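Local atomic coordinates of desulfoferrodoxin (Rbo) (Treponema pallidum subsp. pallidum str. Nichols, PDB entry 1Y07), a protein that probably reduces superoxide to hydrogen peroxide at a mononuclear iron site, acting as a class III superoxide reductase. Residues Ala14-Gly19 / Leu91-Val96; Pro52-Glu55 / Glu60-Val63; Ala79-Lys84 / Pro100-Ala105. All blocks are in the same frame, centred on the assembly; numbering follows the deposited sequence.

Interaction 1 of 3, residues Ala14-Gly19 / Leu91-Val96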
ATOM      1  N   ALA B  14      -0.847  -3.001  16.349  1.00 26.81           N
ATOM      2  CA  ALA B  14      -2.303  -3.142  16.244  1.00 26.65           C
ATOM      3  C   ALA B  14      -2.863  -2.689  14.883  1.00 26.12           C
ATOM      4  O   ALA B  14      -4.055  -2.399  14.771  1.00 28.36           O
ATOM      5  CB  ALA B  14      -3.003  -2.390  17.390  1.00 26.52           C
ATOM      6  N   GLY B  15      -2.034  -2.615  13.843  1.00 24.73           N
ATOM      7  CA  GLY B  15      -2.507  -2.104  12.570  1.00 23.17           C
ATOM      8  C   GLY B  15      -2.278  -0.601  12.422  1.00 21.80           C
ATOM      9  O   GLY B  15      -1.745   0.095  13.310  1.00 22.29           O
ATOM     10  N   PHE B  16      -2.671  -0.079  11.268  1.00 19.50           N
ATOM     11  CA  PHE B  16      -2.302   1.261  10.916  1.00 17.42           C
ATOM     12  C   PHE B  16      -2.979   1.684   9.632  1.00 13.92           C
ATOM     13  O   PHE B  16      -3.680   0.907   8.973  1.00 12.26           O
ATOM     14  CB  PHE B  16      -0.768   1.369  10.737  1.00 18.41           C
ATOM     15  CG  PHE B  16      -0.192   0.306   9.862  1.00 21.26           C
ATOM     16  CD1 PHE B  16       0.257   0.592   8.616  1.00 23.83           C
ATOM     17  CD2 PHE B  16      -0.068  -1.013  10.327  1.00 23.01           C
ATOM     18  CE1 PHE B  16       0.817  -0.403   7.835  1.00 25.66           C
ATOM     19  CE2 PHE B  16       0.471  -2.002   9.523  1.00 24.55           C
ATOM     20  CZ  PHE B  16       0.905  -1.689   8.283  1.00 24.36           C
ATOM     21  N   PHE B  17      -2.750   2.938   9.287  1.00 13.04           N
ATOM     22  CA  PHE B  17      -3.249   3.516   8.064  1.00 11.84           C
ATOM     23  C   PHE B  17      -2.151   4.164   7.283  1.00 12.29           C
ATOM     24  O   PHE B  17      -1.241   4.761   7.840  1.00 13.37           O
ATOM     25  CB  PHE B  17      -4.334   4.557   8.352  1.00 11.55           C
ATOM     26  CG  PHE B  17      -5.436   4.028   9.250  1.00  9.20           C
ATOM     27  CD1 PHE B  17      -5.198   3.844  10.628  1.00 11.06           C
ATOM     28  CD2 PHE B  17      -6.691   3.730   8.730  1.00  8.40           C
ATOM     29  CE1 PHE B  17      -6.203   3.388  11.444  1.00  7.83           C
ATOM     30  CE2 PHE B  17      -7.708   3.265   9.560  1.00  9.64           C
ATOM     31  CZ  PHE B  17      -7.446   3.061  10.887  1.00  8.72           C
ATOM     32  N   LEU B  18      -2.260   4.028   5.974  1.00 11.19           N
ATOM     33  CA  LEU B  18      -1.363   4.681   5.009  1.00 11.87           C
ATOM     34  C   LEU B  18      -2.188   5.727   4.275  1.00 11.58           C
ATOM     35  O   LEU B  18      -3.213   5.411   3.704  1.00 13.36           O
ATOM     36  CB  LEU B  18      -0.815   3.593   4.033  1.00 13.48           C
ATOM     37  CG  LEU B  18       0.109   3.856   2.844  1.00 18.40           C
ATOM     38  CD1 LEU B  18       0.863   2.570   2.624  1.00 18.36           C
ATOM     39  CD2 LEU B  18      -0.618   4.220   1.541  1.00 19.66           C
ATOM     40  N   GLY B  19      -1.775   6.985   4.338  1.00 11.58           N
ATOM     41  CA  GLY B  19      -2.401   8.052   3.589  1.00 10.86           C
ATOM     42  C   GLY B  19      -1.609   8.479   2.363  1.00 12.07           C
ATOM     43  O   GLY B  19      -0.381   8.548   2.378  1.00 13.20           O
ATOM     44  N   LEU B  91       3.882  -2.399   0.517  1.00 12.31           N
ATOM     45  CA  LEU B  91       4.244  -2.508   1.900  1.00 13.41           C
ATOM     46  C   LEU B  91       4.328  -3.968   2.260  1.00 12.39           C
ATOM     47  O   LEU B  91       3.481  -4.769   1.880  1.00 12.83           O
ATOM     48  CB  LEU B  91       3.298  -1.708   2.783  1.00 14.79           C
ATOM     49  CG  LEU B  91       3.630  -1.574   4.290  1.00 16.27           C
ATOM     50  CD1 LEU B  91       3.028  -0.311   4.888  1.00 17.00           C
ATOM     51  CD2 LEU B  91       3.148  -2.803   4.950  1.00 16.96           C
ATOM     52  N   LYS B  92       5.424  -4.330   2.922  1.00 11.42           N
ATOM     53  CA  LYS B  92       5.587  -5.674   3.458  1.00 12.36           C
ATOM     54  C   LYS B  92       5.986  -5.607   4.909  1.00 13.63           C
ATOM     55  O   LYS B  92       6.916  -4.877   5.294  1.00 13.91           O
ATOM     56  CB  LYS B  92       6.718  -6.429   2.681  1.00 11.67           C
ATOM     57  CG  LYS B  92       6.358  -6.783   1.244  1.00 13.31           C
ATOM     58  CD  LYS B  92       7.444  -7.580   0.513  1.00 12.15           C
ATOM     59  CE  LYS B  92       6.928  -8.310  -0.702  1.00 12.10           C
ATOM     60  NZ  LYS B  92       7.901  -9.155  -1.299  1.00 12.27           N
ATOM     61  N   GLU B  93       5.306  -6.394   5.726  1.00 14.61           N
ATOM     62  CA  GLU B  93       5.716  -6.566   7.114  1.00 16.09           C
ATOM     63  C   GLU B  93       6.930  -7.494   7.149  1.00 15.90           C
ATOM     64  O   GLU B  93       7.074  -8.380   6.319  1.00 16.65           O
ATOM     65  CB  GLU B  93       4.569  -7.119   7.942  1.00 17.49           C
ATOM     66  CG  GLU B  93       3.423  -6.139   7.988  1.00 22.46           C
ATOM     67  CD  GLU B  93       2.165  -6.604   8.729  1.00 29.56           C
ATOM     68  OE1 GLU B  93       2.010  -7.825   8.932  1.00 34.71           O
ATOM     69  OE2 GLU B  93       1.312  -5.737   9.077  1.00 31.63           O
ATOM     70  N   LEU B  94       7.823  -7.282   8.090  1.00 16.15           N
ATOM     71  CA  LEU B  94       9.016  -8.123   8.260  1.00 16.51           C
ATOM     72  C   LEU B  94       8.824  -9.203   9.375  1.00 17.23           C
ATOM     73  O   LEU B  94       8.356  -8.873  10.456  1.00 17.20           O
ATOM     74  CB  LEU B  94      10.178  -7.214   8.682  1.00 16.44           C
ATOM     75  CG  LEU B  94      11.007  -6.680   7.506  1.00 19.54           C
ATOM     76  CD1 LEU B  94      10.281  -5.662   6.667  1.00 21.43           C
ATOM     77  CD2 LEU B  94      12.272  -6.054   8.022  1.00 20.82           C
ATOM     78  N   PRO B  95       9.144 -10.479   9.119  1.00 17.87           N
ATOM     79  CA  PRO B  95       9.144 -11.498  10.186  1.00 18.96           C
ATOM     80  C   PRO B  95      10.093 -11.059  11.283  1.00 20.18           C
ATOM     81  O   PRO B  95      11.247 -10.719  10.970  1.00 18.80           O
ATOM     82  CB  PRO B  95       9.657 -12.751   9.465  1.00 18.51           C
ATOM     83  CG  PRO B  95       9.236 -12.530   8.056  1.00 19.54           C
ATOM     84  CD  PRO B  95       9.478 -11.076   7.826  1.00 18.07           C
ATOM     85  N   VAL B  96       9.598 -11.026  12.520  1.00 22.16           N
ATOM     86  CA  VAL B  96      10.354 -10.454  13.656  1.00 23.91           C
ATOM     87  C   VAL B  96      11.639 -11.237  13.950  1.00 24.47           C
ATOM     88  O   VAL B  96      12.624 -10.677  14.459  1.00 24.73           O
ATOM     89  CB  VAL B  96       9.497 -10.358  14.939  1.00 24.33           C
ATOM     90  CG1 VAL B  96       9.287 -11.744  15.568  1.00 25.68           C
ATOM     91  CG2 VAL B  96      10.153  -9.399  15.948  1.00 25.41           C
TER

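Interaction 2 of 3, residues Pro52-Glu55 / Glu60-Val63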
ATOM      1  N   PRO B  52      16.642   3.436   5.821  1.00 18.31           N
ATOM      2  CA  PRO B  52      16.613   2.340   4.857  1.00 18.05           C
ATOM      3  C   PRO B  52      17.635   2.558   3.736  1.00 18.50           C
ATOM      4  O   PRO B  52      17.772   3.680   3.214  1.00 18.63           O
ATOM      5  CB  PRO B  52      15.144   2.327   4.338  1.00 18.48           C
ATOM      6  CG  PRO B  52      14.560   3.549   4.734  1.00 18.70           C
ATOM      7  CD  PRO B  52      15.400   4.217   5.771  1.00 17.77           C
ATOM      8  N   VAL B  53      18.400   1.501   3.455  1.00 17.64           N
ATOM      9  CA  VAL B  53      19.308   1.446   2.338  1.00 18.10           C
ATOM     10  C   VAL B  53      18.631   0.677   1.224  1.00 18.28           C
ATOM     11  O   VAL B  53      18.192  -0.441   1.440  1.00 18.85           O
ATOM     12  CB  VAL B  53      20.669   0.752   2.745  1.00 18.41           C
ATOM     13  CG1 VAL B  53      21.526   0.381   1.523  1.00 19.87           C
ATOM     14  CG2 VAL B  53      21.463   1.636   3.711  1.00 18.80           C
ATOM     15  N   VAL B  54      18.596   1.271   0.031  1.00 19.08           N
ATOM     16  CA  VAL B  54      17.942   0.691  -1.138  1.00 19.55           C
ATOM     17  C   VAL B  54      18.985   0.168  -2.130  1.00 19.47           C
ATOM     18  O   VAL B  54      19.956   0.843  -2.433  1.00 19.13           O
ATOM     19  CB  VAL B  54      16.966   1.744  -1.806  1.00 19.74           C
ATOM     20  CG1 VAL B  54      16.261   1.166  -3.008  1.00 20.34           C
ATOM     21  CG2 VAL B  54      15.951   2.252  -0.764  1.00 19.52           C
ATOM     22  N   GLU B  55      18.790  -1.055  -2.607  1.00 19.69           N
ATOM     23  CA  GLU B  55      19.732  -1.720  -3.513  1.00 19.55           C
ATOM     24  C   GLU B  55      18.930  -2.367  -4.627  1.00 19.92           C
ATOM     25  O   GLU B  55      18.212  -3.330  -4.393  1.00 19.60           O
ATOM     26  CB  GLU B  55      20.531  -2.785  -2.783  1.00 19.71           C
ATOM     27  CG  GLU B  55      21.477  -2.247  -1.726  1.00 21.55           C
ATOM     28  CD  GLU B  55      22.294  -3.333  -1.062  1.00 24.74           C
ATOM     29  OE1 GLU B  55      22.006  -4.547  -1.267  1.00 26.69           O
ATOM     30  OE2 GLU B  55      23.241  -2.964  -0.327  1.00 28.19           O
ATOM     31  N   GLU B  60      14.080  -5.971  -9.105  1.00 17.70           N
ATOM     32  CA  GLU B  60      13.981  -6.190  -7.670  1.00 18.26           C
ATOM     33  C   GLU B  60      14.706  -5.091  -6.885  1.00 17.74           C
ATOM     34  O   GLU B  60      15.772  -4.574  -7.275  1.00 19.26           O
ATOM     35  CB  GLU B  60      14.508  -7.586  -7.277  1.00 19.48           C
ATOM     36  CG  GLU B  60      13.510  -8.653  -7.734  1.00 23.82           C
ATOM     37  CD  GLU B  60      13.660 -10.051  -7.099  1.00 27.87           C
ATOM     38  OE1 GLU B  60      14.827 -10.514  -6.950  1.00 31.18           O
ATOM     39  OE2 GLU B  60      12.594 -10.728  -6.823  1.00 28.08           O
ATOM     40  N   VAL B  61      14.129  -4.779  -5.731  1.00 17.61           N
ATOM     41  CA  VAL B  61      14.605  -3.700  -4.866  1.00 16.98           C
ATOM     42  C   VAL B  61      14.699  -4.292  -3.492  1.00 16.25           C
ATOM     43  O   VAL B  61      13.674  -4.681  -2.910  1.00 15.56           O
ATOM     44  CB  VAL B  61      13.586  -2.541  -4.827  1.00 17.14           C
ATOM     45  CG1 VAL B  61      14.016  -1.476  -3.797  1.00 18.96           C
ATOM     46  CG2 VAL B  61      13.366  -1.922  -6.209  1.00 17.42           C
ATOM     47  N   LYS B  62      15.903  -4.395  -2.955  1.00 15.48           N
ATOM     48  CA  LYS B  62      16.121  -4.901  -1.615  1.00 15.23           C
ATOM     49  C   LYS B  62      16.245  -3.701  -0.721  1.00 15.48           C
ATOM     50  O   LYS B  62      16.959  -2.744  -1.057  1.00 16.75           O
ATOM     51  CB  LYS B  62      17.393  -5.724  -1.560  1.00 15.74           C
ATOM     52  CG  LYS B  62      17.684  -6.453  -0.244  1.00 17.25           C
ATOM     53  CD  LYS B  62      19.111  -7.004  -0.253  1.00 22.27           C
ATOM     54  CE  LYS B  62      19.155  -8.532  -0.234  1.00 24.27           C
ATOM     55  NZ  LYS B  62      20.453  -9.009   0.371  1.00 27.06           N
ATOM     56  N   VAL B  63      15.541  -3.725   0.391  1.00 15.77           N
ATOM     57  CA  VAL B  63      15.640  -2.657   1.369  1.00 15.99           C
ATOM     58  C   VAL B  63      16.227  -3.181   2.671  1.00 16.11           C
ATOM     59  O   VAL B  63      15.717  -4.103   3.242  1.00 16.38           O
ATOM     60  CB  VAL B  63      14.300  -2.017   1.674  1.00 16.27           C
ATOM     61  CG1 VAL B  63      14.503  -0.939   2.728  1.00 16.12           C
ATOM     62  CG2 VAL B  63      13.666  -1.457   0.360  1.00 16.63           C
TER

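Interaction 3 of 3, residues Ala79-Lys84 / Pro100-Ala105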
ATOM      1  N   ALA B  79       9.127  -3.306  11.929  1.00 15.78           N
ATOM      2  CA  ALA B  79       7.800  -3.884  11.722  1.00 14.86           C
ATOM      3  C   ALA B  79       7.495  -4.094  10.261  1.00 13.91           C
ATOM      4  O   ALA B  79       6.970  -5.135   9.874  1.00 14.08           O
ATOM      5  CB  ALA B  79       6.787  -2.997  12.302  1.00 15.18           C
ATOM      6  N   TRP B  80       7.835  -3.111   9.449  1.00 13.97           N
ATOM      7  CA  TRP B  80       7.472  -3.128   8.035  1.00 14.06           C
ATOM      8  C   TRP B  80       8.344  -2.141   7.265  1.00 14.26           C
ATOM      9  O   TRP B  80       8.979  -1.245   7.856  1.00 13.86           O
ATOM     10  CB  TRP B  80       5.949  -2.877   7.828  1.00 14.18           C
ATOM     11  CG  TRP B  80       5.362  -1.624   8.495  1.00 15.75           C
ATOM     12  CD1 TRP B  80       4.570  -1.596   9.604  1.00 17.20           C
ATOM     13  CD2 TRP B  80       5.492  -0.254   8.070  1.00 14.45           C
ATOM     14  NE1 TRP B  80       4.218  -0.301   9.925  1.00 16.96           N
ATOM     15  CE2 TRP B  80       4.770   0.550   9.007  1.00 16.12           C
ATOM     16  CE3 TRP B  80       6.181   0.392   7.027  1.00 12.72           C
ATOM     17  CZ2 TRP B  80       4.722   1.931   8.916  1.00 14.58           C
ATOM     18  CZ3 TRP B  80       6.128   1.772   6.937  1.00 13.94           C
ATOM     19  CH2 TRP B  80       5.381   2.521   7.852  1.00 12.33           C
ATOM     20  N   VAL B  81       8.359  -2.309   5.953  1.00 13.79           N
ATOM     21  CA  VAL B  81       9.006  -1.416   5.016  1.00 13.92           C
ATOM     22  C   VAL B  81       7.967  -1.116   3.938  1.00 13.44           C
ATOM     23  O   VAL B  81       7.261  -2.037   3.472  1.00 14.14           O
ATOM     24  CB  VAL B  81      10.271  -2.060   4.359  1.00 14.16           C
ATOM     25  CG1 VAL B  81      10.802  -1.204   3.227  1.00 14.86           C
ATOM     26  CG2 VAL B  81      11.329  -2.329   5.440  1.00 15.17           C
ATOM     27  N   CYS B  82       7.871   0.144   3.578  1.00 13.15           N
ATOM     28  CA  CYS B  82       6.984   0.633   2.514  1.00 13.42           C
ATOM     29  C   CYS B  82       7.868   1.206   1.395  1.00 14.60           C
ATOM     30  O   CYS B  82       8.840   1.900   1.666  1.00 15.36           O
ATOM     31  CB  CYS B  82       6.045   1.687   3.083  1.00 13.40           C
ATOM     32  SG  CYS B  82       5.016   2.536   1.889  1.00 16.24           S
ATOM     33  N   LEU B  83       7.526   0.925   0.153  1.00 13.80           N
ATOM     34  CA  LEU B  83       8.228   1.416  -1.005  1.00 14.00           C
ATOM     35  C   LEU B  83       7.298   2.234  -1.825  1.00 14.46           C
ATOM     36  O   LEU B  83       6.193   1.786  -2.153  1.00 16.28           O
ATOM     37  CB  LEU B  83       8.706   0.229  -1.836  1.00 14.56           C
ATOM     38  CG  LEU B  83       9.862   0.467  -2.785  1.00 15.72           C
ATOM     39  CD1 LEU B  83      11.088   0.846  -2.090  1.00 13.83           C
ATOM     40  CD2 LEU B  83      10.017  -0.773  -3.684  1.00 16.65           C
ATOM     41  N   LYS B  84       7.695   3.465  -2.105  1.00 13.69           N
ATOM     42  CA  LYS B  84       6.983   4.246  -3.074  1.00 13.73           C
ATOM     43  C   LYS B  84       7.767   4.142  -4.386  1.00 13.60           C
ATOM     44  O   LYS B  84       8.975   4.301  -4.373  1.00 14.52           O
ATOM     45  CB  LYS B  84       6.893   5.727  -2.662  1.00 14.27           C
ATOM     46  CG  LYS B  84       6.307   6.537  -3.823  1.00 17.13           C
ATOM     47  CD  LYS B  84       5.927   7.940  -3.459  1.00 20.80           C
ATOM     48  CE  LYS B  84       7.071   8.840  -3.281  1.00 21.91           C
ATOM     49  NZ  LYS B  84       6.559  10.215  -3.011  1.00 22.37           N
ATOM     50  N   PRO B 100      16.640  -7.679   9.245  1.00 17.72           N
ATOM     51  CA  PRO B 100      15.998  -6.381   9.022  1.00 16.95           C
ATOM     52  C   PRO B 100      16.113  -6.004   7.566  1.00 16.22           C
ATOM     53  O   PRO B 100      16.750  -5.028   7.242  1.00 16.77           O
ATOM     54  CB  PRO B 100      16.818  -5.432   9.916  1.00 16.84           C
ATOM     55  CG  PRO B 100      18.187  -6.037   9.875  1.00 17.37           C
ATOM     56  CD  PRO B 100      17.999  -7.531   9.796  1.00 18.40           C
ATOM     57  N   GLU B 101      15.575  -6.838   6.671  1.00 16.10           N
ATOM     58  CA  GLU B 101      15.596  -6.568   5.241  1.00 16.59           C
ATOM     59  C   GLU B 101      14.422  -7.235   4.555  1.00 15.76           C
ATOM     60  O   GLU B 101      13.911  -8.244   5.019  1.00 16.27           O
ATOM     61  CB  GLU B 101      16.889  -7.096   4.610  1.00 18.01           C
ATOM     62  CG  GLU B 101      17.021  -8.574   4.724  1.00 20.55           C
ATOM     63  CD  GLU B 101      18.068  -9.143   3.781  1.00 24.03           C
ATOM     64  OE1 GLU B 101      19.244  -8.898   4.003  1.00 26.20           O
ATOM     65  OE2 GLU B 101      17.692  -9.854   2.809  1.00 28.99           O
ATOM     66  N   VAL B 102      14.030  -6.691   3.426  1.00 15.75           N
ATOM     67  CA  VAL B 102      12.966  -7.279   2.600  1.00 15.14           C
ATOM     68  C   VAL B 102      13.147  -6.837   1.156  1.00 15.42           C
ATOM     69  O   VAL B 102      13.754  -5.827   0.900  1.00 15.95           O
ATOM     70  CB  VAL B 102      11.580  -6.874   3.163  1.00 15.15           C
ATOM     71  CG1 VAL B 102      11.269  -5.418   2.829  1.00 16.36           C
ATOM     72  CG2 VAL B 102      10.488  -7.885   2.754  1.00 16.97           C
ATOM     73  N   THR B 103      12.653  -7.613   0.221  1.00 14.17           N
ATOM     74  CA  THR B 103      12.789  -7.305  -1.160  1.00 14.77           C
ATOM     75  C   THR B 103      11.392  -7.137  -1.780  1.00 13.33           C
ATOM     76  O   THR B 103      10.435  -7.830  -1.416  1.00 14.43           O
ATOM     77  CB  THR B 103      13.472  -8.435  -1.847  1.00 14.98           C
ATOM     78  OG1 THR B 103      14.770  -8.592  -1.233  1.00 15.79           O
ATOM     79  CG2 THR B 103      13.731  -8.130  -3.373  1.00 15.94           C
ATOM     80  N   PHE B 104      11.304  -6.209  -2.705  1.00 12.49           N
ATOM     81  CA  PHE B 104      10.114  -5.942  -3.468  1.00 13.59           C
ATOM     82  C   PHE B 104      10.450  -6.199  -4.924  1.00 13.11           C
ATOM     83  O   PHE B 104      11.595  -6.007  -5.319  1.00 15.50           O
ATOM     84  CB  PHE B 104       9.773  -4.483  -3.322  1.00 13.58           C
ATOM     85  CG  PHE B 104       9.462  -4.085  -1.899  1.00 14.62           C
ATOM     86  CD1 PHE B 104      10.460  -3.599  -1.073  1.00 15.85           C
ATOM     87  CD2 PHE B 104       8.187  -4.168  -1.412  1.00 12.94           C
ATOM     88  CE1 PHE B 104      10.201  -3.219   0.258  1.00 14.23           C
ATOM     89  CE2 PHE B 104       7.919  -3.760  -0.080  1.00 13.91           C
ATOM     90  CZ  PHE B 104       8.932  -3.316   0.735  1.00 14.19           C
ATOM     91  N   ALA B 105       9.455  -6.558  -5.724  1.00 11.52           N
ATOM     92  CA  ALA B 105       9.583  -6.660  -7.170  1.00 11.13           C
ATOM     93  C   ALA B 105       8.798  -5.601  -7.919  1.00 12.95           C
ATOM     94  O   ALA B 105       7.666  -5.231  -7.468  1.00 12.11           O
ATOM     95  CB  ALA B 105       9.115  -8.050  -7.588  1.00 11.93           C
TER

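Interaction 1 of 3, residues Ala14-Gly19 / Leu91-Val96
The phenyl ring of F16 overlaps the isobutyl end of L91 through its rim: CE1 lies 3.7 Å from L91 CD1, and CZ is 4.2 Å from L91 CD2, so both methyls of the leucine lie along one end of the ring. The two side chains extend to meet each other; with chi1 at 49° F16 CG lies between the backbone N and the carbonyl carbon, and the ring points to strand 88-93. L18 adds a looser methyl contact, its CD1 4.3 Å from L91 CD1. The axes of 16-19 and 91-93 run 11.6 Å apart, too far for the strands to pair with each other, so only side chains touch across them. E93 enters on an extended chain and places OE2 in the F16 ring plane, 3.9 Å from CE2. That oxygen also forms a salt bridge with R3 NE of the second subunit, while W80 stacks on F16. The contact joins the N-terminal region to strand 88-93, outermost in its sheet within this chain, at the dimer interface, where both segments ladder with the second subunit. An anionic oxygen facing the electropositive C-H rim of a phenyl ring probably adds a weak electrostatic attraction to the apolar packing.

Interaction 2 of 3, residues Pro52-Glu55 / Glu60-Val63
K62 lies alongside E55, and its course can be traced outward from the backbone. CB sits 3.8 Å from E55 O, the carbonyl that accepts the K62 amide hydrogen. CG, anti to the backbone N (chi1 -174°), leads on to CD, which comes 3.9 Å from E55 OE1. The chain bends at chi3, and NZ ends 5.0 Å from E55 OE1, near but not in contact; its weak, long ion pair is with E101 OE2 on strand 101-105. Beneath these side chains E55 and K62 are an antiparallel hydrogen-bonded pair: E55 N donates to K62 O and K62 N to E55 O, each at 2.9 Å, the second nearly straight at 172°. V54 and V63 form the adjoining non-hydrogen-bonded pair of this beta hairpin. Their face is apolar and turned to the core between the two sheets, V61 and V63 packing on L83 and V81 of strand 78-85. There V54 CG1 meets V61 CG1 at 3.6 Å. P52 lies about 6 Å, side chain to side chain, from the iron ligand H50. Within these segments the register rests on two backbone bonds, to which the opposite charges of E55 and K62 probably add only diffuse help on the more exposed face.

Interaction 3 of 3, residues Ala79-Lys84 / Pro100-Ala105
The dense part of this contact gathers round the F104 ring, with L83 and V81 both against it. L83 CB stands over the centre of the phenyl ring, 4.2 Å from the centroid and 4° off its normal, a CH-pi contact on one face. CD2 of the same leucine reaches the root of the ring, 3.7 Å from F104 CB. At the far end of the ring V81 takes over: its CG1 is 3.6 Å from F104 CE1, and its carbonyl O lies at the ring edge, in plane, 3.5 Å from CZ. With chi1 at -62°, F104 holds CG anti to its carbonyl carbon, which lays one ring face under L83 and brings the CE1-CZ end to V81. The strands of 79-84 and 101-105 belong to different sheets, the four-stranded and the three-stranded one; with axes 8.1 Å apart at closest approach and crossing at -34°, they pack as facing layers of an immunoglobulin-like beta sandwich, in keeping with the E-set clan. Toward V102 the contact thins. Only its CG1 takes part, 3.8 Å from V81 CB, and the residue is partly exposed, with L94 and K92 also touching it. One residue before it, the CB of E101 turns away from 79-84, and its carboxylate forms a salt bridge with K64.

Interactions 1 and 3 are buried and carried by side chains, whereas interaction 2 is partly exposed and is the one of the three held by backbone hydrogen bonds across its segments. Its place explains this: it pairs neighbouring strands within one sheet, while interaction 3 packs two sheets face to face and interaction 1 joins the N-terminal region to the sandwich at the dimer interface, where both its segments ladder with the second subunit. Interaction 3 also touches that subunit. Interactions 2 and 3 meet where strands 60-65 and 101-105 pair. Interactions 1 and 3 share the four-stranded sheet, and K92 NZ bonds T103 O across to the other layer. Centres of interactions 1 and 2 lie about 17 Å apart, without touching.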